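Local structure of LacI family sugar-binding transcriptional regulator (Enterococcus faecalis V583, 4RK0) at residues 66-71 against 91-96; 87-92 against 242-247. The protein binds ribose in the cleft of its two-lobed sugar-binding domain and, as a LacI family member, probably regulates transcription by binding DNA. All blocks are in the same frame, centred on the assembly; numbering follows the deposited sequence.

Contact 1: 66-71 against 91-96. With RIB (alpha-D-ribofuranose), chain E.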
ATOM      1  N   GLY A  66       9.964 -11.294  19.704  1.00 34.10           N
ATOM      2  CA  GLY A  66      11.002 -10.587  18.960  1.00 30.02           C
ATOM      3  C   GLY A  66      10.457  -9.382  18.200  1.00 28.70           C
ATOM      4  O   GLY A  66       9.252  -9.278  18.012  1.00 33.46           O
ATOM      5  N   PHE A  67      11.358  -8.478  17.844  1.00 28.70           N
ATOM      6  CA  PHE A  67      11.009  -7.209  17.176  1.00 34.73           C
ATOM      7  C   PHE A  67      11.785  -7.005  15.886  1.00 39.08           C
ATOM      8  O   PHE A  67      12.995  -7.172  15.844  1.00 32.32           O
ATOM      9  CB  PHE A  67      11.320  -5.973  18.068  1.00 36.10           C
ATOM     10  CG  PHE A  67      10.268  -5.674  19.098  1.00 40.45           C
ATOM     11  CD1 PHE A  67       9.083  -5.064  18.731  1.00 37.10           C
ATOM     12  CD2 PHE A  67      10.473  -5.977  20.446  1.00 38.94           C
ATOM     13  CE1 PHE A  67       8.105  -4.776  19.683  1.00 39.73           C
ATOM     14  CE2 PHE A  67       9.498  -5.697  21.396  1.00 36.51           C
ATOM     15  CZ  PHE A  67       8.314  -5.099  21.015  1.00 33.60           C
ATOM     16  N   VAL A  68      11.074  -6.600  14.834  1.00 30.27           N
ATOM     17  CA  VAL A  68      11.721  -6.070  13.631  1.00 30.62           C
ATOM     18  C   VAL A  68      11.556  -4.537  13.687  1.00 28.34           C
ATOM     19  O   VAL A  68      10.424  -4.075  13.779  1.00 28.87           O
ATOM     20  CB  VAL A  68      10.995  -6.571  12.349  1.00 31.31           C
ATOM     21  CG1 VAL A  68      11.669  -6.016  11.111  1.00 27.83           C
ATOM     22  CG2 VAL A  68      10.964  -8.099  12.313  1.00 31.50           C
ATOM     23  N   ILE A  69      12.656  -3.810  13.581  1.00 25.84           N
ATOM     24  CA  ILE A  69      12.687  -2.348  13.774  1.00 27.59           C
ATOM     25  C   ILE A  69      13.229  -1.678  12.519  1.00 24.99           C
ATOM     26  O   ILE A  69      14.396  -1.744  12.199  1.00 29.48           O
ATOM     27  CB  ILE A  69      13.469  -1.905  15.058  1.00 25.00           C
ATOM     28  CG1 ILE A  69      12.867  -2.590  16.293  1.00 33.46           C
ATOM     29  CG2 ILE A  69      13.392  -0.379  15.183  1.00 33.79           C
ATOM     30  CD1 ILE A  69      13.708  -2.550  17.552  1.00 39.00           C
ATOM     31  N   ALA A  70      12.314  -1.048  11.785  1.00 29.82           N
ATOM     32  CA  ALA A  70      12.647  -0.387  10.558  1.00 26.78           C
ATOM     33  C   ALA A  70      12.516   1.145  10.682  1.00 34.57           C
ATOM     34  O   ALA A  70      12.732   1.837   9.697  1.00 31.01           O
ATOM     35  CB  ALA A  70      11.728  -0.876   9.429  1.00 29.89           C
ATOM     36  N   SER A  71      12.131   1.649  11.859  1.00 29.65           N
ATOM     37  CA  SER A  71      11.869   3.087  12.084  1.00 25.21           C
ATOM     38  C   SER A  71      12.938   3.657  13.005  1.00 34.41           C
ATOM     39  O   SER A  71      13.274   3.031  14.000  1.00 33.26           O
ATOM     40  CB  SER A  71      10.465   3.260  12.718  1.00 36.83           C
ATOM     41  OG  SER A  71      10.278   4.544  13.297  1.00 32.67           O
ATOM     42  N   ILE A  91      15.978  -7.085  15.285  1.00 29.36           N
ATOM     43  CA  ILE A  91      16.734  -6.891  14.081  1.00 21.88           C
ATOM     44  C   ILE A  91      16.304  -5.531  13.497  1.00 23.02           C
ATOM     45  O   ILE A  91      15.159  -5.150  13.641  1.00 28.40           O
ATOM     46  CB  ILE A  91      16.505  -8.061  13.080  1.00 31.14           C
ATOM     47  CG1 ILE A  91      17.405  -7.923  11.858  1.00 32.10           C
ATOM     48  CG2 ILE A  91      15.030  -8.196  12.703  1.00 27.40           C
ATOM     49  CD1 ILE A  91      17.619  -9.265  11.161  1.00 32.18           C
ATOM     50  N   VAL A  92      17.271  -4.817  12.951  1.00 27.35           N
ATOM     51  CA  VAL A  92      17.071  -3.482  12.384  1.00 34.53           C
ATOM     52  C   VAL A  92      17.324  -3.461  10.867  1.00 36.39           C
ATOM     53  O   VAL A  92      18.048  -4.277  10.294  1.00 31.60           O
ATOM     54  CB  VAL A  92      17.944  -2.392  13.073  1.00 37.30           C
ATOM     55  CG1 VAL A  92      17.802  -2.457  14.588  1.00 32.82           C
ATOM     56  CG2 VAL A  92      19.403  -2.422  12.637  1.00 34.89           C
ATOM     57  N   LEU A  93      16.699  -2.507  10.213  1.00 26.47           N
ATOM     58  CA  LEU A  93      16.833  -2.358   8.813  1.00 31.46           C
ATOM     59  C   LEU A  93      16.274  -1.005   8.426  1.00 32.85           C
ATOM     60  O   LEU A  93      15.647  -0.291   9.232  1.00 27.27           O
ATOM     61  CB  LEU A  93      16.053  -3.449   8.064  1.00 27.49           C
ATOM     62  CG  LEU A  93      14.539  -3.411   8.158  1.00 28.75           C
ATOM     63  CD1 LEU A  93      13.927  -4.215   6.988  1.00 33.27           C
ATOM     64  CD2 LEU A  93      14.010  -3.865   9.495  1.00 28.85           C
ATOM     65  N   ASP A  94      16.540  -0.690   7.179  1.00 25.23           N
ATOM     66  CA  ASP A  94      15.951   0.440   6.481  1.00 29.82           C
ATOM     67  C   ASP A  94      16.294   1.762   7.189  1.00 22.63           C
ATOM     68  O   ASP A  94      17.488   2.087   7.301  1.00 28.58           O
ATOM     69  CB  ASP A  94      14.453   0.252   6.316  1.00 27.88           C
ATOM     70  CG  ASP A  94      13.926   1.049   5.105  1.00 34.25           C
ATOM     71  OD1 ASP A  94      14.444   0.840   3.983  1.00 32.23           O
ATOM     72  OD2 ASP A  94      13.083   1.928   5.285  1.00 31.16           O
ATOM     73  N   GLN A  95      15.289   2.521   7.623  1.00 29.30           N
ATOM     74  CA  GLN A  95      15.523   3.843   8.261  1.00 26.46           C
ATOM     75  C   GLN A  95      16.101   3.735   9.652  1.00 33.71           C
ATOM     76  O   GLN A  95      16.558   4.738  10.163  1.00 30.37           O
ATOM     77  CB  GLN A  95      14.246   4.668   8.366  1.00 23.01           C
ATOM     78  CG  GLN A  95      13.618   4.846   6.987  1.00 24.20           C
ATOM     79  CD  GLN A  95      12.468   5.839   6.966  1.00 29.02           C
ATOM     80  OE1 GLN A  95      12.167   6.490   7.954  1.00 29.65           O
ATOM     81  NE2 GLN A  95      11.833   5.955   5.823  1.00 27.83           N
ATOM     82  N   LYS A  96      16.043   2.561  10.273  1.00 28.83           N
ATOM     83  CA  LYS A  96      16.733   2.351  11.566  1.00 27.44           C
ATOM     84  C   LYS A  96      18.189   1.997  11.364  1.00 32.34           C
ATOM     85  O   LYS A  96      18.512   0.924  10.849  1.00 35.33           O
ATOM     86  CB  LYS A  96      16.080   1.238  12.382  1.00 22.14           C
ATOM     87  CG  LYS A  96      16.783   0.889  13.699  1.00 28.90           C
ATOM     88  CD  LYS A  96      16.795   2.091  14.670  1.00 30.67           C
ATOM     89  CE  LYS A  96      17.821   1.922  15.798  1.00 47.72           C
ATOM     90  NZ  LYS A  96      18.121   3.201  16.508  1.00 52.38           N
TER
HETATM   91  O5  RIB E 401      10.221   4.347  -0.445  1.00 29.42           O
HETATM   92  C5  RIB E 401      10.248   4.377   0.973  1.00 42.42           C
HETATM   93  C4  RIB E 401      11.644   4.658   1.324  1.00 60.23           C
HETATM   94  O4  RIB E 401      11.868   4.871   2.742  1.00 31.87           O
HETATM   95  C3  RIB E 401      12.228   3.383   0.748  1.00 24.60           C
HETATM   96  O3  RIB E 401      13.100   3.872  -0.273  1.00 23.42           O
HETATM   97  C2  RIB E 401      12.820   2.743   2.007  1.00 23.02           C
HETATM   98  O2  RIB E 401      14.139   2.302   1.798  1.00 22.43           O
HETATM   99  C1  RIB E 401      12.613   3.724   3.175  1.00 43.37           C
HETATM  100  O1  RIB E 401      13.812   3.979   3.884  1.00 33.90           O
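Strands 66-69 and 91-93 run parallel, their axes 4.8 Å apart and 11° off alignment. Three backbone bonds join them: I91 N gives to F67 O, I69 N to I91 O at 2.8 Å, nearly along the C=O axis, and L93 N to I69 O. Past them, a type II' turn from L93 to K96, closed by K96 N on L93 O, bends the chain back beside A70. V68 and I91 lie alongside each other on one sheet face, beneath helix 233-249; I69 and V92 occupy the other, where branched side chains suit the extended backbone. V68 CG1, anti to its backbone N, meets L93 CD2 at 3.6 Å, and that leucine methyl also touches A70 CB, small enough to fit there. The strands are consecutive in a beta-alpha-beta unit through helix 76-86, and the turn after the second belongs to the ribose site. D94 offers one carboxylate oxygen to each of two sugar hydroxyls, RIB O2 bonding OD1 at 2.6 Å and RIB O1 bonding OD2, whose position is less certain. Extended beyond CG, Q95 brings NE2 to the ring oxygen, RIB O4, at 3.3 Å. K96 lays its aliphatic part beside I69, while NZ bonds N76 OD1 and I74 O.

Contact 2: 87-92 against 242-247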
ATOM      1  N   LYS A  87      16.711  -9.298  27.226  1.00 30.75           N
ATOM      2  CA  LYS A  87      17.143 -10.354  26.289  1.00 46.38           C
ATOM      3  C   LYS A  87      16.076 -10.646  25.225  1.00 49.81           C
ATOM      4  O   LYS A  87      15.849 -11.812  24.855  1.00 37.66           O
ATOM      5  CB  LYS A  87      17.488 -11.663  27.028  1.00 46.79           C
ATOM      6  CG  LYS A  87      18.282 -11.526  28.321  1.00 78.68           C
ATOM      7  CD  LYS A  87      19.775 -11.451  28.085  1.00 72.92           C
ATOM      8  CE  LYS A  87      20.510 -11.793  29.370  1.00113.70           C
ATOM      9  NZ  LYS A  87      21.939 -11.392  29.320  1.00152.97           N
ATOM     10  N   ILE A  88      15.405  -9.605  24.736  1.00 37.69           N
ATOM     11  CA  ILE A  88      14.394  -9.817  23.700  1.00 37.43           C
ATOM     12  C   ILE A  88      15.103  -9.541  22.399  1.00 31.67           C
ATOM     13  O   ILE A  88      15.644  -8.469  22.198  1.00 39.73           O
ATOM     14  CB  ILE A  88      13.120  -8.975  23.842  1.00 50.72           C
ATOM     15  CG1 ILE A  88      12.422  -9.313  25.157  1.00 55.37           C
ATOM     16  CG2 ILE A  88      12.170  -9.291  22.692  1.00 41.18           C
ATOM     17  CD1 ILE A  88      11.058  -8.682  25.328  1.00 42.91           C
ATOM     18  N   PRO A  89      15.165 -10.552  21.537  1.00 32.66           N
ATOM     19  CA  PRO A  89      15.910 -10.395  20.306  1.00 35.42           C
ATOM     20  C   PRO A  89      15.202  -9.429  19.341  1.00 25.60           C
ATOM     21  O   PRO A  89      13.979  -9.285  19.391  1.00 32.58           O
ATOM     22  CB  PRO A  89      15.933 -11.813  19.740  1.00 39.65           C
ATOM     23  CG  PRO A  89      14.686 -12.431  20.253  1.00 46.42           C
ATOM     24  CD  PRO A  89      14.501 -11.861  21.621  1.00 41.31           C
ATOM     25  N   PHE A  90      16.003  -8.753  18.552  1.00 27.11           N
ATOM     26  CA  PHE A  90      15.521  -7.831  17.535  1.00 37.92           C
ATOM     27  C   PHE A  90      16.464  -7.735  16.339  1.00 40.24           C
ATOM     28  O   PHE A  90      17.583  -8.235  16.342  1.00 36.72           O
ATOM     29  CB  PHE A  90      15.325  -6.444  18.149  1.00 30.61           C
ATOM     30  CG  PHE A  90      16.620  -5.760  18.530  1.00 39.25           C
ATOM     31  CD1 PHE A  90      17.204  -5.971  19.764  1.00 40.99           C
ATOM     32  CD2 PHE A  90      17.260  -4.935  17.639  1.00 39.13           C
ATOM     33  CE1 PHE A  90      18.408  -5.357  20.092  1.00 29.33           C
ATOM     34  CE2 PHE A  90      18.451  -4.316  17.956  1.00 39.69           C
ATOM     35  CZ  PHE A  90      19.039  -4.530  19.194  1.00 41.20           C
ATOM     36  N   ILE A  91      15.978  -7.085  15.285  1.00 29.36           N
ATOM     37  CA  ILE A  91      16.734  -6.891  14.081  1.00 21.88           C
ATOM     38  C   ILE A  91      16.304  -5.531  13.497  1.00 23.02           C
ATOM     39  O   ILE A  91      15.159  -5.150  13.641  1.00 28.40           O
ATOM     40  CB  ILE A  91      16.505  -8.061  13.080  1.00 31.14           C
ATOM     41  CG1 ILE A  91      17.405  -7.923  11.858  1.00 32.10           C
ATOM     42  CG2 ILE A  91      15.030  -8.196  12.703  1.00 27.40           C
ATOM     43  CD1 ILE A  91      17.619  -9.265  11.161  1.00 32.18           C
ATOM     44  N   VAL A  92      17.271  -4.817  12.951  1.00 27.35           N
ATOM     45  CA  VAL A  92      17.071  -3.482  12.384  1.00 34.53           C
ATOM     46  C   VAL A  92      17.324  -3.461  10.867  1.00 36.39           C
ATOM     47  O   VAL A  92      18.048  -4.277  10.294  1.00 31.60           O
ATOM     48  CB  VAL A  92      17.944  -2.392  13.073  1.00 37.30           C
ATOM     49  CG1 VAL A  92      17.802  -2.457  14.588  1.00 32.82           C
ATOM     50  CG2 VAL A  92      19.403  -2.422  12.637  1.00 34.89           C
ATOM     51  N   THR A 242      13.716 -14.164   8.754  1.00 34.64           N
ATOM     52  CA  THR A 242      14.397 -15.460   8.846  1.00 35.60           C
ATOM     53  C   THR A 242      15.472 -15.325   9.880  1.00 32.81           C
ATOM     54  O   THR A 242      15.589 -16.161  10.767  1.00 32.60           O
ATOM     55  CB  THR A 242      14.963 -15.908   7.495  1.00 34.02           C
ATOM     56  OG1 THR A 242      13.859 -16.117   6.588  1.00 36.53           O
ATOM     57  CG2 THR A 242      15.727 -17.237   7.620  1.00 36.20           C
ATOM     58  N   LEU A 243      16.255 -14.259   9.773  1.00 40.46           N
ATOM     59  CA  LEU A 243      17.314 -14.007  10.740  1.00 34.24           C
ATOM     60  C   LEU A 243      16.804 -13.792  12.135  1.00 35.20           C
ATOM     61  O   LEU A 243      17.437 -14.234  13.088  1.00 49.50           O
ATOM     62  CB  LEU A 243      18.180 -12.848  10.303  1.00 27.35           C
ATOM     63  CG  LEU A 243      19.132 -13.117   9.147  1.00 46.03           C
ATOM     64  CD1 LEU A 243      19.968 -11.885   8.950  1.00 36.47           C
ATOM     65  CD2 LEU A 243      20.026 -14.326   9.392  1.00 76.97           C
ATOM     66  N   LEU A 244      15.635 -13.173  12.288  1.00 38.98           N
ATOM     67  CA  LEU A 244      15.103 -12.955  13.628  1.00 41.41           C
ATOM     68  C   LEU A 244      14.644 -14.260  14.228  1.00 55.46           C
ATOM     69  O   LEU A 244      14.903 -14.533  15.388  1.00 32.50           O
ATOM     70  CB  LEU A 244      13.948 -11.942  13.636  1.00 40.74           C
ATOM     71  CG  LEU A 244      13.272 -11.659  14.978  1.00 37.13           C
ATOM     72  CD1 LEU A 244      14.262 -11.096  15.997  1.00 35.94           C
ATOM     73  CD2 LEU A 244      12.133 -10.665  14.761  1.00 30.26           C
ATOM     74  N   LEU A 245      13.942 -15.071  13.451  1.00 35.03           N
ATOM     75  CA  LEU A 245      13.490 -16.362  13.982  1.00 30.63           C
ATOM     76  C   LEU A 245      14.663 -17.280  14.345  1.00 39.13           C
ATOM     77  O   LEU A 245      14.538 -18.127  15.254  1.00 39.89           O
ATOM     78  CB  LEU A 245      12.543 -17.040  12.997  1.00 33.48           C
ATOM     79  CG  LEU A 245      11.109 -16.485  13.006  1.00 41.41           C
ATOM     80  CD1 LEU A 245      10.273 -17.234  11.977  1.00 49.30           C
ATOM     81  CD2 LEU A 245      10.462 -16.595  14.375  1.00101.05           C
ATOM     82  N   GLU A 246      15.797 -17.088  13.674  1.00 32.13           N
ATOM     83  CA  GLU A 246      17.006 -17.833  14.002  1.00 46.22           C
ATOM     84  C   GLU A 246      17.536 -17.464  15.369  1.00 64.86           C
ATOM     85  O   GLU A 246      18.061 -18.321  16.066  1.00 40.12           O
ATOM     86  CB  GLU A 246      18.114 -17.573  12.988  1.00 31.44           C
ATOM     87  CG  GLU A 246      18.120 -18.497  11.779  1.00 69.05           C
ATOM     88  CD  GLU A 246      19.119 -18.068  10.705  1.00 40.13           C
ATOM     89  OE1 GLU A 246      19.961 -17.175  10.955  1.00 69.64           O
ATOM     90  OE2 GLU A 246      19.050 -18.614   9.588  1.00 61.87           O
ATOM     91  N   ARG A 247      17.435 -16.189  15.747  1.00 36.95           N
ATOM     92  CA  ARG A 247      17.899 -15.772  17.065  1.00 31.10           C
ATOM     93  C   ARG A 247      16.905 -16.241  18.129  1.00 40.00           C
ATOM     94  O   ARG A 247      17.281 -16.658  19.211  1.00 42.69           O
ATOM     95  CB  ARG A 247      18.156 -14.263  17.102  1.00 34.95           C
ATOM     96  CG  ARG A 247      18.683 -13.772  18.439  1.00 35.76           C
ATOM     97  CD  ARG A 247      19.234 -12.339  18.328  1.00 32.80           C
ATOM     98  NE  ARG A 247      20.313 -12.226  17.334  1.00 35.91           N
ATOM     99  CZ  ARG A 247      21.572 -12.626  17.511  1.00 42.04           C
ATOM    100  NH1 ARG A 247      21.942 -13.202  18.654  1.00 38.65           N
ATOM    101  NH2 ARG A 247      22.468 -12.474  16.541  1.00 35.68           N
TER
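P89, I91 and L244 carry most of this contact, in which strand 90-92 crosses helix 242-247 at 154°, close to antiparallel, with axes 8.2 Å apart. Before the strand, K87 with its positive phi ends the preceding helix in a Schellman motif, and P89 then points its CB toward helix 242-247. L244 sets CG anti to its backbone N (chi1 178°), which swings the end of the side chain in to the strand: CD1 lies 3.8 Å from F90 CA and about as far from the carbonyl carbon of P89. Its CB meets I91 CG2 at 4.0 Å, the methyl that I91 holds in the crowded position between backbone N and carbonyl carbon. The other branch of I91, with CG1 anti to N, sends CD1 to L243 CB at 3.7 Å, the two side chains crossing at about a right angle. Branching at CB thus lets I91 touch two successive leucines.

Arginine suits the end of the row because its stem is apolar: R247 CG packs 3.6 Å from P89 CB, and a bend at chi3 (-58°) turns the guanidinium aside, where NE forms a salt bridge with D103 and NH1 bonds K253 O. On the reverse face F90 packs against helix 76-86. A helix laid nearly antiparallel over a parallel strand, sealed by aliphatic residues, is characteristic of the alpha/beta sandwich of periplasmic-binding-protein-like lobes.

Strand 90-93 belongs to both contacts, whose centres lie 10 Å apart: contact 1 joins it edge to edge with its neighbour in the sheet, contact 2 lays a helix on one face. Both are largely buried, but contact 1 sits nearer the middle of the chain and extends into the sugar pocket, so its chemistry passes from backbone bonds to carboxylate and amide groups that grip ribose. Contact 2, toward the strand's beginning, is wholly apolar between its segments. They meet where F67 N, 3.1 Å from P89 O, probably bonds to it, and where V68 CG2 touches L244 CD2 at 3.7 Å, bringing the helix over both strands.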